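Local coordinates for protein alpha-fucosidase (Bifidobacterium bifidum, PDB 2EAB) that probably removes alpha-1,2-linked L-fucose from glycans, this chain being the calcium-binding catalytic portion of a longer family 95 glycoside hydrolase, at residues T152-R157 / V169-H173; Q24-Q28 / V63-V67; V190-T196 / K272-I278; E66-E70 / D145-T151; T14-W19 / G342-D346. All coordinates share one frame; numbering follows the deposited sequence.

In the fold
Interactions 1, 2 and 4 form a cluster with centres about 11 Å apart, sharing Glu66 and Val67 between interactions 2 and 4 and meeting round Tyr156, Phe171 and Val67. Interaction 3 lies about 17 to 19 Å from them between centres, on the same nine-stranded antiparallel sheet as interaction 1. All four belong to the N-terminal beta-sandwich domain, where the loops of interactions 2 and 4 join that sheet to the seven-stranded one. Along the chain they close in the order 2, 4, 1, 3. Interaction 5, about 19 to 28 Å from the others between centres, encloses them all, tying the start of the chain to residues 342-346 in the catalytic family region.

Interaction 1 of 5, residues T152-R157 / V169-H173; sequences TVTEYR and VTFKH
Thr154 and Lys172 exchange backbone hydrogen bonds in both directions, Thr154 N to Lys172 O at 3.0 Å and Lys172 N to Thr154 O at 2.8 Å, and Arg157 and Thr170 do the same further along. Between these two antiparallel pairs the register slips by one residue, a beta bulge. Glu155 is taken up there with a positive phi of 55°, and the chain turns a corner at this point.

Three waters bridge the two strands. One links Thr154 OG1 to Lys172 O. A second donates to Glu155 O and also bonds Thr170 OG1, beside the bulge. The third spans the charged ends: Glu155 and Lys172 run alongside each other, but OE2 and NZ remain 4.1 Å apart, and water donates to OE1 while accepting from NZ. The opposite charges are thus bridged by water and do not pair directly. On the face of Thr154 and Lys172, Thr170 CG2 also lies above one side of the Arg157 guanidinium, off its centre.

Apolar groups gather on the other side. Val153 CG1 approaches Phe171 CD1 at 3.6 Å, and Tyr156 CD1 meets Phe171 CB at 3.7 Å. With CG of Tyr156 opposite its backbone N (chi1 -177°), the ring extends past Val169 CG1, Thr170 O lies over one of its faces, and its hydroxyl bonds Gly65 O.

Further out, Asp150 O takes the hydrogen bond from His173 NE2, and Val67 packs on both Val153 and Phe171. The hairpin of strands 156-161 and 166-173 is flanked by strand 19-22, whose Trp19 and Trp21 touch Arg157, and by strand 176-185, bonded to Val169 and Phe171.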
# COMPACT_ATOMS: atom_id res chain seq x y z
N THR A 152 3.41 28.31 -28.94
CA THR A 152 2.15 29.03 -28.70
C THR A 152 0.94 28.22 -29.15
O THR A 152 0.86 27.78 -30.30
CB THR A 152 2.16 30.42 -29.39
OG1 THR A 152 3.35 31.12 -29.03
CG2 THR A 152 0.94 31.24 -28.97
N VAL A 153 0.01 28.03 -28.22
CA VAL A 153 -1.21 27.26 -28.49
C VAL A 153 -2.44 27.91 -27.85
O VAL A 153 -2.32 28.80 -27.00
CB VAL A 153 -1.10 25.79 -27.99
CG1 VAL A 153 -0.06 25.01 -28.79
CG2 VAL A 153 -0.80 25.72 -26.49
N THR A 154 -3.61 27.45 -28.28
CA THR A 154 -4.87 27.76 -27.61
C THR A 154 -5.63 26.46 -27.39
O THR A 154 -5.24 25.41 -27.91
CB THR A 154 -5.75 28.73 -28.43
OG1 THR A 154 -6.00 28.17 -29.73
CG2 THR A 154 -5.09 30.10 -28.57
N GLU A 155 -6.71 26.54 -26.61
CA GLU A 155 -7.58 25.39 -26.34
C GLU A 155 -6.82 24.19 -25.76
O GLU A 155 -7.16 23.03 -26.03
CB GLU A 155 -8.39 25.00 -27.58
CG GLU A 155 -9.35 26.10 -28.03
CD GLU A 155 -9.94 25.89 -29.41
OE1 GLU A 155 -10.01 24.73 -29.88
OE2 GLU A 155 -10.34 26.89 -30.04
N TYR A 156 -5.79 24.49 -24.98
CA TYR A 156 -4.99 23.44 -24.35
C TYR A 156 -5.70 22.82 -23.16
O TYR A 156 -6.19 23.53 -22.29
CB TYR A 156 -3.61 23.96 -23.91
CG TYR A 156 -2.77 22.85 -23.33
CD1 TYR A 156 -1.79 22.22 -24.09
CD2 TYR A 156 -2.98 22.39 -22.02
CE1 TYR A 156 -1.03 21.18 -23.56
CE2 TYR A 156 -2.23 21.36 -21.49
CZ TYR A 156 -1.26 20.76 -22.26
OH TYR A 156 -0.53 19.73 -21.70
N ARG A 157 -5.73 21.50 -23.13
CA ARG A 157 -6.09 20.77 -21.92
C ARG A 157 -5.33 19.46 -21.84
O ARG A 157 -5.13 18.78 -22.84
CB ARG A 157 -7.60 20.51 -21.86
CG ARG A 157 -8.09 20.06 -20.49
CD ARG A 157 -9.56 19.67 -20.50
NE ARG A 157 -9.82 18.49 -21.33
CZ ARG A 157 -10.55 18.49 -22.43
NH1 ARG A 157 -11.13 19.61 -22.87
NH2 ARG A 157 -10.72 17.37 -23.11
N VAL A 169 -4.35 14.53 -23.94
CA VAL A 169 -3.81 15.87 -24.21
C VAL A 169 -4.45 16.40 -25.48
O VAL A 169 -4.63 15.66 -26.45
CB VAL A 169 -2.26 15.87 -24.39
CG1 VAL A 169 -1.73 17.30 -24.56
CG2 VAL A 169 -1.55 15.18 -23.22
N THR A 170 -4.82 17.68 -25.47
CA THR A 170 -5.33 18.35 -26.66
C THR A 170 -4.89 19.81 -26.68
O THR A 170 -4.75 20.44 -25.63
CB THR A 170 -6.87 18.22 -26.79
OG1 THR A 170 -7.29 18.76 -28.05
CG2 THR A 170 -7.61 18.94 -25.66
N PHE A 171 -4.65 20.33 -27.88
CA PHE A 171 -4.35 21.75 -28.07
C PHE A 171 -4.48 22.12 -29.54
O PHE A 171 -4.43 21.25 -30.41
CB PHE A 171 -2.95 22.11 -27.55
CG PHE A 171 -1.84 21.30 -28.16
CD1 PHE A 171 -1.27 21.67 -29.38
CD2 PHE A 171 -1.35 20.17 -27.51
CE1 PHE A 171 -0.25 20.93 -29.95
CE2 PHE A 171 -0.31 19.42 -28.07
CZ PHE A 171 0.24 19.81 -29.29
N LYS A 172 -4.64 23.41 -29.80
CA LYS A 172 -4.66 23.94 -31.15
C LYS A 172 -3.38 24.74 -31.40
O LYS A 172 -3.09 25.69 -30.68
CB LYS A 172 -5.90 24.81 -31.38
CG LYS A 172 -6.01 25.37 -32.79
CD LYS A 172 -7.33 26.09 -33.03
CE LYS A 172 -8.43 25.13 -33.45
NZ LYS A 172 -9.63 25.84 -33.96
N HIS A 173 -2.64 24.33 -32.43
CA HIS A 173 -1.40 25.00 -32.80
C HIS A 173 -1.46 25.38 -34.28
O HIS A 173 -1.64 24.52 -35.14
CB HIS A 173 -0.20 24.08 -32.53
CG HIS A 173 1.12 24.66 -32.97
ND1 HIS A 173 1.65 24.43 -34.22
CD2 HIS A 173 2.01 25.44 -32.32
CE1 HIS A 173 2.80 25.05 -34.33
NE2 HIS A 173 3.05 25.68 -33.19
O HOH W 1 -3.92 28.43 -31.49
O HOH W 2 -7.71 21.45 -28.20
O HOH W 3 -11.56 25.00 -32.09

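Interaction 2 of 5, residues Q24-Q28 / V63-V67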
# COMPACT_ATOMS: atom_id res chain seq x y z
N GLN A 24 -2.62 23.70 -18.72
CA GLN A 24 -1.25 23.92 -19.21
C GLN A 24 -0.40 22.66 -19.02
O GLN A 24 -0.73 21.82 -18.17
CB GLN A 24 -0.62 25.14 -18.51
CG GLN A 24 -0.24 24.93 -17.05
CD GLN A 24 -1.44 24.80 -16.12
OE1 GLN A 24 -2.37 25.60 -16.16
NE2 GLN A 24 -1.40 23.78 -15.26
N PRO A 25 0.67 22.50 -19.83
CA PRO A 25 1.60 21.37 -19.68
C PRO A 25 2.23 21.26 -18.30
O PRO A 25 2.23 22.22 -17.53
CB PRO A 25 2.70 21.69 -20.70
CG PRO A 25 2.48 23.10 -21.11
CD PRO A 25 1.03 23.36 -20.97
N ALA A 26 2.80 20.09 -18.01
CA ALA A 26 3.53 19.86 -16.77
C ALA A 26 4.58 20.94 -16.52
O ALA A 26 4.70 21.45 -15.40
CB ALA A 26 4.18 18.48 -16.78
N SER A 27 5.33 21.31 -17.56
CA SER A 27 6.39 22.33 -17.46
C SER A 27 5.89 23.69 -16.96
O SER A 27 6.68 24.48 -16.44
CB SER A 27 7.09 22.50 -18.80
OG SER A 27 6.20 22.98 -19.79
N GLN A 28 4.60 23.95 -17.13
CA GLN A 28 4.00 25.22 -16.74
C GLN A 28 3.06 25.10 -15.53
O GLN A 28 2.36 26.05 -15.18
CB GLN A 28 3.25 25.84 -17.92
CG GLN A 28 4.14 26.23 -19.09
CD GLN A 28 3.37 26.90 -20.22
OE1 GLN A 28 2.27 26.47 -20.58
NE2 GLN A 28 3.95 27.95 -20.79
N VAL A 63 2.62 11.19 -17.76
CA VAL A 63 2.46 12.05 -18.94
C VAL A 63 2.73 13.51 -18.59
O VAL A 63 2.16 14.05 -17.64
CB VAL A 63 1.04 11.92 -19.51
CG1 VAL A 63 0.86 12.80 -20.75
CG2 VAL A 63 0.74 10.48 -19.85
N TRP A 64 3.59 14.15 -19.39
CA TRP A 64 3.90 15.56 -19.20
C TRP A 64 2.94 16.47 -19.97
O TRP A 64 2.55 17.53 -19.48
CB TRP A 64 5.35 15.85 -19.59
CG TRP A 64 6.39 15.17 -18.72
CD1 TRP A 64 6.64 13.83 -18.61
CD2 TRP A 64 7.34 15.82 -17.86
NE1 TRP A 64 7.66 13.60 -17.73
CE2 TRP A 64 8.11 14.81 -17.25
CE3 TRP A 64 7.59 17.16 -17.53
CZ2 TRP A 64 9.14 15.09 -16.34
CZ3 TRP A 64 8.61 17.44 -16.62
CH2 TRP A 64 9.37 16.40 -16.04
N GLY A 65 2.56 16.06 -21.18
CA GLY A 65 1.65 16.84 -22.01
C GLY A 65 2.30 18.08 -22.62
O GLY A 65 1.63 19.10 -22.81
N GLU A 66 3.59 17.99 -22.90
CA GLU A 66 4.30 19.11 -23.53
C GLU A 66 3.85 19.30 -24.96
O GLU A 66 3.49 18.35 -25.65
CB GLU A 66 5.82 18.92 -23.45
CG GLU A 66 6.35 18.74 -22.03
CD GLU A 66 6.00 19.90 -21.11
OE1 GLU A 66 6.10 21.06 -21.55
OE2 GLU A 66 5.63 19.64 -19.94
N VAL A 67 3.86 20.55 -25.42
CA VAL A 67 3.34 20.89 -26.74
C VAL A 67 4.19 20.28 -27.86
O VAL A 67 3.68 19.53 -28.70
CB VAL A 67 3.19 22.43 -26.93
CG1 VAL A 67 2.90 22.78 -28.38
CG2 VAL A 67 2.09 22.96 -26.03
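The flat carboxylate of Glu66 turns the syn sides of both oxygens toward Ser27: OE2 uses its syn lone pair for the backbone N, while OE1 is met by the hydroxyl 16° out of the carboxylate plane. The same OE2 also lies in plane at the edge of the Trp64 ring. Ala26 CB reaches that indole obliquely, 3.7 Å from Trp64 CE3. The motif is a loop docked on the start of a short 3-10 turn, residues 26-28, itself closed by Gln28 N bonding Pro25 O. It belongs to the N-terminal beta-sandwich domain and joins the chain leaving strand 19-22 of one sheet to the connection between strands 59-63 and 69-76 of the other.

Two successive amides of the turn are satisfied by the docked loop. Ala26 N gives its hydrogen to Trp64 O at 3.0 Å, in a fairly straight bond with an angle of 163° at the hydrogen. Ser27 N goes to Glu66 OE2 at 2.9 Å. A negative group placed beside amides at the beginning of a turn should interact favourably with them. The Pro25 side chain crosses that of Glu66 at about a right angle, and its CB lies 3.5 Å from Gly65 O.

Surroundings fix both partners. Trp64 NE1 bonds Thr73 OG1, and its ring lies against Asp43 and Arg46 of helix 42-50, while Ala26 touches Thr50. Glu70 OE1 accepts from Glu66 N. A bend at chi2 (-57°) folds the Glu66 chain back over the turn and delivers OE1 to within 2.6 Å of the donor hydroxyl Ser27 OG.

Interaction 3 of 5, residues V190-T196 / K272-I278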
# COMPACT_ATOMS: atom_id res chain seq x y z
N VAL A 190 -0.07 -4.08 -22.73
CA VAL A 190 0.54 -3.18 -23.70
C VAL A 190 0.15 -1.74 -23.41
O VAL A 190 -0.96 -1.46 -22.95
CB VAL A 190 0.17 -3.59 -25.16
CG1 VAL A 190 -1.33 -3.36 -25.45
CG2 VAL A 190 1.04 -2.87 -26.19
N MET A 191 1.09 -0.83 -23.65
CA MET A 191 0.84 0.60 -23.56
C MET A 191 0.48 1.12 -24.94
O MET A 191 1.10 0.74 -25.94
CB MET A 191 2.07 1.31 -22.99
CG MET A 191 1.94 2.83 -22.89
SD MET A 191 3.39 3.59 -22.14
CE MET A 191 3.30 2.98 -20.46
N VAL A 192 -0.53 1.98 -24.99
CA VAL A 192 -1.02 2.53 -26.25
C VAL A 192 -0.92 4.05 -26.20
O VAL A 192 -1.29 4.67 -25.21
CB VAL A 192 -2.49 2.09 -26.51
CG1 VAL A 192 -3.08 2.80 -27.73
CG2 VAL A 192 -2.57 0.58 -26.69
N ALA A 193 -0.37 4.63 -27.27
CA ALA A 193 -0.43 6.06 -27.50
C ALA A 193 -1.13 6.31 -28.82
O ALA A 193 -0.64 5.90 -29.88
CB ALA A 193 0.96 6.68 -27.50
N ARG A 194 -2.29 6.96 -28.75
CA ARG A 194 -3.09 7.30 -29.92
C ARG A 194 -2.89 8.78 -30.21
O ARG A 194 -3.21 9.62 -29.37
CB ARG A 194 -4.56 6.97 -29.67
CG ARG A 194 -5.52 7.36 -30.79
CD ARG A 194 -5.35 6.48 -32.01
NE ARG A 194 -6.22 6.89 -33.11
CZ ARG A 194 -6.13 6.44 -34.35
NH1 ARG A 194 -5.19 5.56 -34.68
NH2 ARG A 194 -6.97 6.89 -35.28
N LEU A 195 -2.34 9.08 -31.38
CA LEU A 195 -1.96 10.45 -31.73
C LEU A 195 -2.66 10.88 -33.00
O LEU A 195 -2.67 10.14 -33.98
CB LEU A 195 -0.44 10.55 -31.90
CG LEU A 195 0.43 9.90 -30.81
CD1 LEU A 195 1.88 9.84 -31.24
CD2 LEU A 195 0.30 10.63 -29.49
N THR A 196 -3.26 12.07 -32.98
CA THR A 196 -3.96 12.60 -34.16
C THR A 196 -3.65 14.07 -34.44
O THR A 196 -3.26 14.83 -33.55
CB THR A 196 -5.51 12.47 -34.04
OG1 THR A 196 -6.02 13.49 -33.18
CG2 THR A 196 -5.93 11.09 -33.53
N LYS A 272 -1.92 11.54 -40.42
CA LYS A 272 -3.07 12.19 -39.79
C LYS A 272 -3.34 11.58 -38.42
O LYS A 272 -3.63 12.30 -37.46
CB LYS A 272 -4.31 12.10 -40.69
CG LYS A 272 -5.44 13.02 -40.26
CD LYS A 272 -6.69 12.81 -41.09
CE LYS A 272 -7.79 13.77 -40.67
NZ LYS A 272 -9.06 13.55 -41.42
N ALA A 273 -3.25 10.26 -38.34
CA ALA A 273 -3.47 9.53 -37.09
C ALA A 273 -2.58 8.30 -37.02
O ALA A 273 -2.39 7.60 -38.02
CB ALA A 273 -4.93 9.14 -36.94
N VAL A 274 -2.03 8.04 -35.83
CA VAL A 274 -1.17 6.88 -35.60
C VAL A 274 -1.47 6.24 -34.24
O VAL A 274 -1.91 6.92 -33.31
CB VAL A 274 0.35 7.24 -35.67
CG1 VAL A 274 0.73 7.82 -37.03
CG2 VAL A 274 0.75 8.20 -34.56
N THR A 275 -1.24 4.94 -34.16
CA THR A 275 -1.28 4.24 -32.88
C THR A 275 0.10 3.65 -32.60
O THR A 275 0.67 2.96 -33.45
CB THR A 275 -2.34 3.12 -32.85
OG1 THR A 275 -3.60 3.64 -33.27
CG2 THR A 275 -2.49 2.53 -31.44
N LEU A 276 0.63 3.94 -31.42
CA LEU A 276 1.86 3.35 -30.94
C LEU A 276 1.52 2.25 -29.95
O LEU A 276 0.71 2.45 -29.05
CB LEU A 276 2.74 4.40 -30.25
CG LEU A 276 3.71 5.23 -31.09
CD1 LEU A 276 3.06 5.91 -32.29
CD2 LEU A 276 4.40 6.26 -30.20
N TYR A 277 2.13 1.08 -30.15
CA TYR A 277 2.05 -0.01 -29.19
C TYR A 277 3.40 -0.18 -28.54
O TYR A 277 4.42 -0.38 -29.22
CB TYR A 277 1.60 -1.30 -29.88
CG TYR A 277 0.21 -1.21 -30.45
CD1 TYR A 277 -0.91 -1.40 -29.63
CD2 TYR A 277 0.00 -0.93 -31.80
CE1 TYR A 277 -2.20 -1.31 -30.15
CE2 TYR A 277 -1.29 -0.84 -32.32
CZ TYR A 277 -2.38 -1.03 -31.49
OH TYR A 277 -3.65 -0.94 -32.00
N ILE A 278 3.41 -0.07 -27.21
CA ILE A 278 4.65 -0.06 -26.44
C ILE A 278 4.62 -1.21 -25.43
O ILE A 278 3.66 -1.33 -24.65
CB ILE A 278 4.83 1.28 -25.69
CG1 ILE A 278 4.83 2.46 -26.69
CG2 ILE A 278 6.12 1.27 -24.87
CD1 ILE A 278 3.95 3.62 -26.27
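Two neighbouring strands inside the nine-stranded antiparallel sheet of the N-terminal beta-sandwich, 190-197 and 273-282, make this contact, although 75 residues of chain separate the two segments. Three hydrogen-bonded pairs, Met191 with Ile278, Ala193 with Leu276 and Leu195 with Val274, give six backbone bonds without a break in register. Leu195 N points almost exactly at Val274 O, 2.9 Å away with 179° at the hydrogen. The intervening pairs add CA-H...O contacts, such as Val192 CA to Leu276 O at 3.3 Å.

One face carries Met191, Ala193, Leu195, Val274, Leu276 and Ile278. Here Leu195 CB abuts Val274 CG2 at 3.7 Å, and Met191 CB faces Ile278 CB at 3.9 Å. Strand 203-208 of the seven-stranded sheet covers part of this side through Leu203, Phe205 and Val207, forming sandwich core. On the other face, Val192 and Tyr277 lie alongside each other, pointing the same way, with CG2 of the valine 3.9 Å from CD1 of the ring. Helix 297-314 packs on Tyr277 and Val190 through Ala311.

Arg194 brings polarity to that second face. Its chain kinks at chi2 (71°) and swings the guanidinium across to the partner strand, where Arg194 NH1 donates to Thr275 OG1, 2.9 Å away and close to the guanidinium plane. Ala273 CB lies over a face of the group, 3.5 Å from NH2. Beyond the pair, Asp251 forms a salt bridge with NH2, and Tyr316 makes a cation-pi contact. Held by a hydroxyl, a carboxylate and a ring, the arginine has a charge that is probably largely balanced locally by the carboxylate, and its guanidinium should have little freedom to rotate.

Interaction 4 of 5, residues E66-E70 / D145-T151; sequences EVSRE and DYGFNDT
Val67 O is buried against the edge of the Phe148 ring, 3.5 Å from CE2 and near the ring plane, with no hydrogen-bond partner anywhere in the model. Beside it Val67 CG1 meets Phe148 CD2 at 3.8 Å, the two side chains crossing at about a right angle, and Val67 CB touches Thr151 CG2. Phe148 itself has Tyr146 CB over one face and stacks with His173.

The next residue is well bonded. Ser68 O accepts from Tyr146 N at 2.8 Å, nearly straight at 176°, while the hydroxyl, set opposite the backbone N (chi1 -172°), receives Phe148 N at 2.9 Å. Water 4 links that same hydroxyl to Asp145 OD1. This oxygen also takes Gly147 N from above the carboxylate plane, an Asx turn that shapes the loop leaving strand 140-145.

Where strand 69-76 begins, Arg69 pairs with Asp145 in antiparallel, non-hydrogen-bonded fashion. Their salt bridge is long, NH1 to OD2 at 3.7 Å with the planes 74° apart, and Tyr143 offers the arginine a cation-pi contact. The chemistry is thus uneven: Ser68 satisfies the returning loop through two acceptors, whereas Val67 O meets aromatic carbons, the Phe148 ring edge and Phe171 CZ, in place of a donor.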
# COMPACT_ATOMS: atom_id res chain seq x y z
N GLU A 66 3.59 17.99 -22.90
CA GLU A 66 4.30 19.11 -23.53
C GLU A 66 3.85 19.30 -24.96
O GLU A 66 3.49 18.35 -25.65
CB GLU A 66 5.82 18.92 -23.45
CG GLU A 66 6.35 18.74 -22.03
CD GLU A 66 6.00 19.90 -21.11
OE1 GLU A 66 6.10 21.06 -21.55
OE2 GLU A 66 5.63 19.64 -19.94
N VAL A 67 3.86 20.55 -25.42
CA VAL A 67 3.34 20.89 -26.74
C VAL A 67 4.19 20.28 -27.86
O VAL A 67 3.68 19.53 -28.70
CB VAL A 67 3.19 22.43 -26.93
CG1 VAL A 67 2.90 22.78 -28.38
CG2 VAL A 67 2.09 22.96 -26.03
N SER A 68 5.49 20.59 -27.88
CA SER A 68 6.35 20.15 -28.97
C SER A 68 7.12 18.87 -28.64
O SER A 68 6.98 17.86 -29.33
CB SER A 68 7.30 21.26 -29.40
OG SER A 68 8.01 20.89 -30.57
N ARG A 69 7.95 18.91 -27.60
CA ARG A 69 8.69 17.71 -27.22
C ARG A 69 7.95 17.00 -26.10
O ARG A 69 8.25 17.16 -24.91
CB ARG A 69 10.15 18.02 -26.85
CG ARG A 69 11.00 16.77 -26.65
CD ARG A 69 12.48 17.08 -26.76
NE ARG A 69 13.32 16.01 -26.21
CZ ARG A 69 13.73 14.93 -26.87
NH1 ARG A 69 13.38 14.73 -28.14
NH2 ARG A 69 14.50 14.04 -26.26
N GLU A 70 6.95 16.23 -26.51
CA GLU A 70 6.14 15.47 -25.58
C GLU A 70 6.97 14.38 -24.91
O GLU A 70 7.89 13.82 -25.51
CB GLU A 70 4.92 14.88 -26.30
CG GLU A 70 4.08 13.89 -25.49
CD GLU A 70 3.33 14.51 -24.31
OE1 GLU A 70 3.98 15.13 -23.43
OE2 GLU A 70 2.09 14.35 -24.24
N ASP A 145 8.62 13.99 -30.37
CA ASP A 145 9.08 15.33 -30.71
C ASP A 145 8.41 15.81 -32.00
O ASP A 145 8.71 15.31 -33.09
CB ASP A 145 10.61 15.38 -30.82
CG ASP A 145 11.15 16.80 -30.95
OD1 ASP A 145 10.36 17.76 -31.07
OD2 ASP A 145 12.39 16.96 -30.93
N TYR A 146 7.51 16.77 -31.85
CA TYR A 146 6.72 17.31 -32.95
C TYR A 146 7.48 18.38 -33.74
O TYR A 146 7.08 18.73 -34.86
CB TYR A 146 5.40 17.87 -32.42
CG TYR A 146 4.36 16.83 -32.06
CD1 TYR A 146 4.59 15.89 -31.04
CD2 TYR A 146 3.13 16.78 -32.72
CE1 TYR A 146 3.63 14.93 -30.71
CE2 TYR A 146 2.16 15.83 -32.39
CZ TYR A 146 2.42 14.91 -31.38
OH TYR A 146 1.46 13.97 -31.06
N GLY A 147 8.55 18.89 -33.16
CA GLY A 147 9.42 19.87 -33.81
C GLY A 147 8.75 21.17 -34.21
O GLY A 147 9.04 21.72 -35.28
N PHE A 148 7.84 21.66 -33.37
CA PHE A 148 7.20 22.95 -33.60
C PHE A 148 8.21 24.08 -33.40
O PHE A 148 9.05 24.02 -32.51
CB PHE A 148 6.01 23.17 -32.65
CG PHE A 148 4.86 22.20 -32.86
CD1 PHE A 148 4.37 21.93 -34.13
CD2 PHE A 148 4.26 21.60 -31.76
CE1 PHE A 148 3.30 21.04 -34.30
CE2 PHE A 148 3.19 20.72 -31.92
CZ PHE A 148 2.71 20.44 -33.20
N ASN A 149 8.11 25.11 -34.24
CA ASN A 149 8.98 26.27 -34.14
C ASN A 149 8.56 27.20 -33.00
O ASN A 149 9.40 27.81 -32.34
CB ASN A 149 9.01 27.04 -35.47
CG ASN A 149 9.44 26.18 -36.64
OD1 ASN A 149 10.53 25.60 -36.63
ND2 ASN A 149 8.59 26.09 -37.65
N ASP A 150 7.25 27.29 -32.78
CA ASP A 150 6.67 28.11 -31.72
C ASP A 150 5.73 27.27 -30.86
O ASP A 150 4.89 26.53 -31.40
CB ASP A 150 5.92 29.31 -32.31
CG ASP A 150 6.80 30.19 -33.17
OD1 ASP A 150 7.89 30.59 -32.71
OD2 ASP A 150 6.40 30.51 -34.31
N THR A 151 5.86 27.39 -29.55
CA THR A 151 5.10 26.59 -28.58
C THR A 151 3.70 27.17 -28.32
O THR A 151 2.90 26.57 -27.59
CB THR A 151 5.84 26.47 -27.23
OG1 THR A 151 7.23 26.77 -27.40
CG2 THR A 151 5.70 25.07 -26.66
O HOH W 4 10.54 20.26 -30.27

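Interaction 5 of 5, residues T14-W19 / G342-D346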
# COMPACT_ATOMS: atom_id res chain seq x y z
N THR A 14 -18.29 11.68 -21.78
CA THR A 14 -17.34 11.65 -20.66
C THR A 14 -17.71 12.62 -19.54
O THR A 14 -16.95 12.80 -18.59
CB THR A 14 -15.89 11.96 -21.12
OG1 THR A 14 -15.86 13.24 -21.77
CG2 THR A 14 -15.38 10.89 -22.07
N SER A 15 -18.89 13.23 -19.66
CA SER A 15 -19.34 14.26 -18.71
C SER A 15 -19.44 13.76 -17.26
O SER A 15 -19.30 14.55 -16.32
CB SER A 15 -20.68 14.85 -19.14
OG SER A 15 -21.70 13.85 -19.12
N LYS A 16 -19.69 12.46 -17.09
CA LYS A 16 -19.86 11.87 -15.77
C LYS A 16 -18.59 11.19 -15.25
O LYS A 16 -18.59 10.62 -14.15
CB LYS A 16 -21.04 10.88 -15.77
CG LYS A 16 -22.35 11.42 -16.35
CD LYS A 16 -22.93 12.54 -15.50
CE LYS A 16 -24.21 13.11 -16.12
NZ LYS A 16 -23.95 13.84 -17.40
N ASP A 17 -17.52 11.24 -16.03
CA ASP A 17 -16.25 10.64 -15.65
C ASP A 17 -15.50 11.51 -14.65
O ASP A 17 -15.69 12.73 -14.61
CB ASP A 17 -15.37 10.40 -16.89
CG ASP A 17 -15.90 9.31 -17.80
OD1 ASP A 17 -16.88 8.62 -17.43
OD2 ASP A 17 -15.33 9.14 -18.89
N ASP A 18 -14.65 10.88 -13.84
CA ASP A 18 -13.82 11.59 -12.87
C ASP A 18 -12.50 11.98 -13.53
O ASP A 18 -11.77 11.12 -14.00
CB ASP A 18 -13.53 10.70 -11.66
CG ASP A 18 -14.79 10.22 -10.96
OD1 ASP A 18 -15.74 11.02 -10.78
OD2 ASP A 18 -14.82 9.04 -10.57
N TRP A 19 -12.21 13.28 -13.54
CA TRP A 19 -11.00 13.81 -14.16
C TRP A 19 -10.13 14.60 -13.19
O TRP A 19 -10.63 15.41 -12.41
CB TRP A 19 -11.36 14.79 -15.27
CG TRP A 19 -11.84 14.22 -16.56
CD1 TRP A 19 -12.27 12.95 -16.81
CD2 TRP A 19 -12.00 14.95 -17.78
NE1 TRP A 19 -12.66 12.84 -18.13
CE2 TRP A 19 -12.50 14.05 -18.74
CE3 TRP A 19 -11.74 16.28 -18.15
CZ2 TRP A 19 -12.76 14.44 -20.06
CZ3 TRP A 19 -12.00 16.67 -19.46
CH2 TRP A 19 -12.50 15.75 -20.40
N GLY A 342 -17.49 18.74 -10.30
CA GLY A 342 -16.62 17.93 -11.14
C GLY A 342 -16.27 18.70 -12.40
O GLY A 342 -16.64 19.87 -12.53
N HIS A 343 -15.58 18.05 -13.33
CA HIS A 343 -15.07 18.74 -14.52
C HIS A 343 -16.18 19.25 -15.45
O HIS A 343 -15.94 20.13 -16.29
CB HIS A 343 -14.07 17.86 -15.29
CG HIS A 343 -14.71 16.84 -16.17
ND1 HIS A 343 -15.05 15.58 -15.73
CD2 HIS A 343 -15.05 16.88 -17.48
CE1 HIS A 343 -15.59 14.90 -16.72
NE2 HIS A 343 -15.60 15.66 -17.80
N SER A 344 -17.38 18.69 -15.32
CA SER A 344 -18.53 19.07 -16.15
C SER A 344 -19.42 20.13 -15.51
O SER A 344 -20.37 20.60 -16.14
CB SER A 344 -19.36 17.84 -16.51
OG SER A 344 -18.64 16.99 -17.38
N SER A 345 -19.12 20.50 -14.27
CA SER A 345 -19.89 21.51 -13.54
C SER A 345 -19.79 22.88 -14.19
O SER A 345 -18.78 23.19 -14.84
CB SER A 345 -19.42 21.61 -12.09
OG SER A 345 -19.55 20.37 -11.42
N ASP A 346 -20.83 23.69 -14.02
CA ASP A 346 -20.76 25.10 -14.39
C ASP A 346 -19.67 25.74 -13.55
O ASP A 346 -19.64 25.58 -12.32
CB ASP A 346 -22.10 25.81 -14.13
CG ASP A 346 -23.22 25.32 -15.04
OD1 ASP A 346 -22.96 24.54 -15.99
OD2 ASP A 346 -24.38 25.74 -14.81
O HOH W 5 -16.40 15.50 -20.41
O HOH W 6 -14.43 15.28 -12.80
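His343 lies flat on Trp19, its ring stacked face to face over the five-membered ring of the indole with centroids 3.8 Å apart and planes only 5° from parallel. The closest atoms are Trp19 CE3 and His343 CD2 at 3.4 Å. On the opposite face of the imidazole sits Ser344 OG, 3.3 Å above the plane, so both faces of the ring are in contact, one with the indole and the other, off centre, with a hydroxyl. A chi1 of 81° sets CG of His343 between its backbone N and carbonyl carbon and lays the ring across the indole.

Round the imidazole edge, nearly in plane, are Thr14 O and Asp17 O, 3.1 and 3.0 Å from CE1. Water 5 joins NE2 to Thr14 OG1, and water 6 meets ND1 while accepting from the backbone N atoms of Trp19 and His343. Ser344 OG donates to Ser15 O at 2.7 Å, on a lone pair in the carbonyl plane.

Each segment contains a type I turn, Thr14 to Asp17 and Gly342 to Ser345. The contact binds the chain leading into strand 19-22 to the loop between strand 335-337 and helix 351-360. Two carbonyl oxygens near CE1, two waters at the nitrogens and the indole on one face together fix how the imidazole is turned.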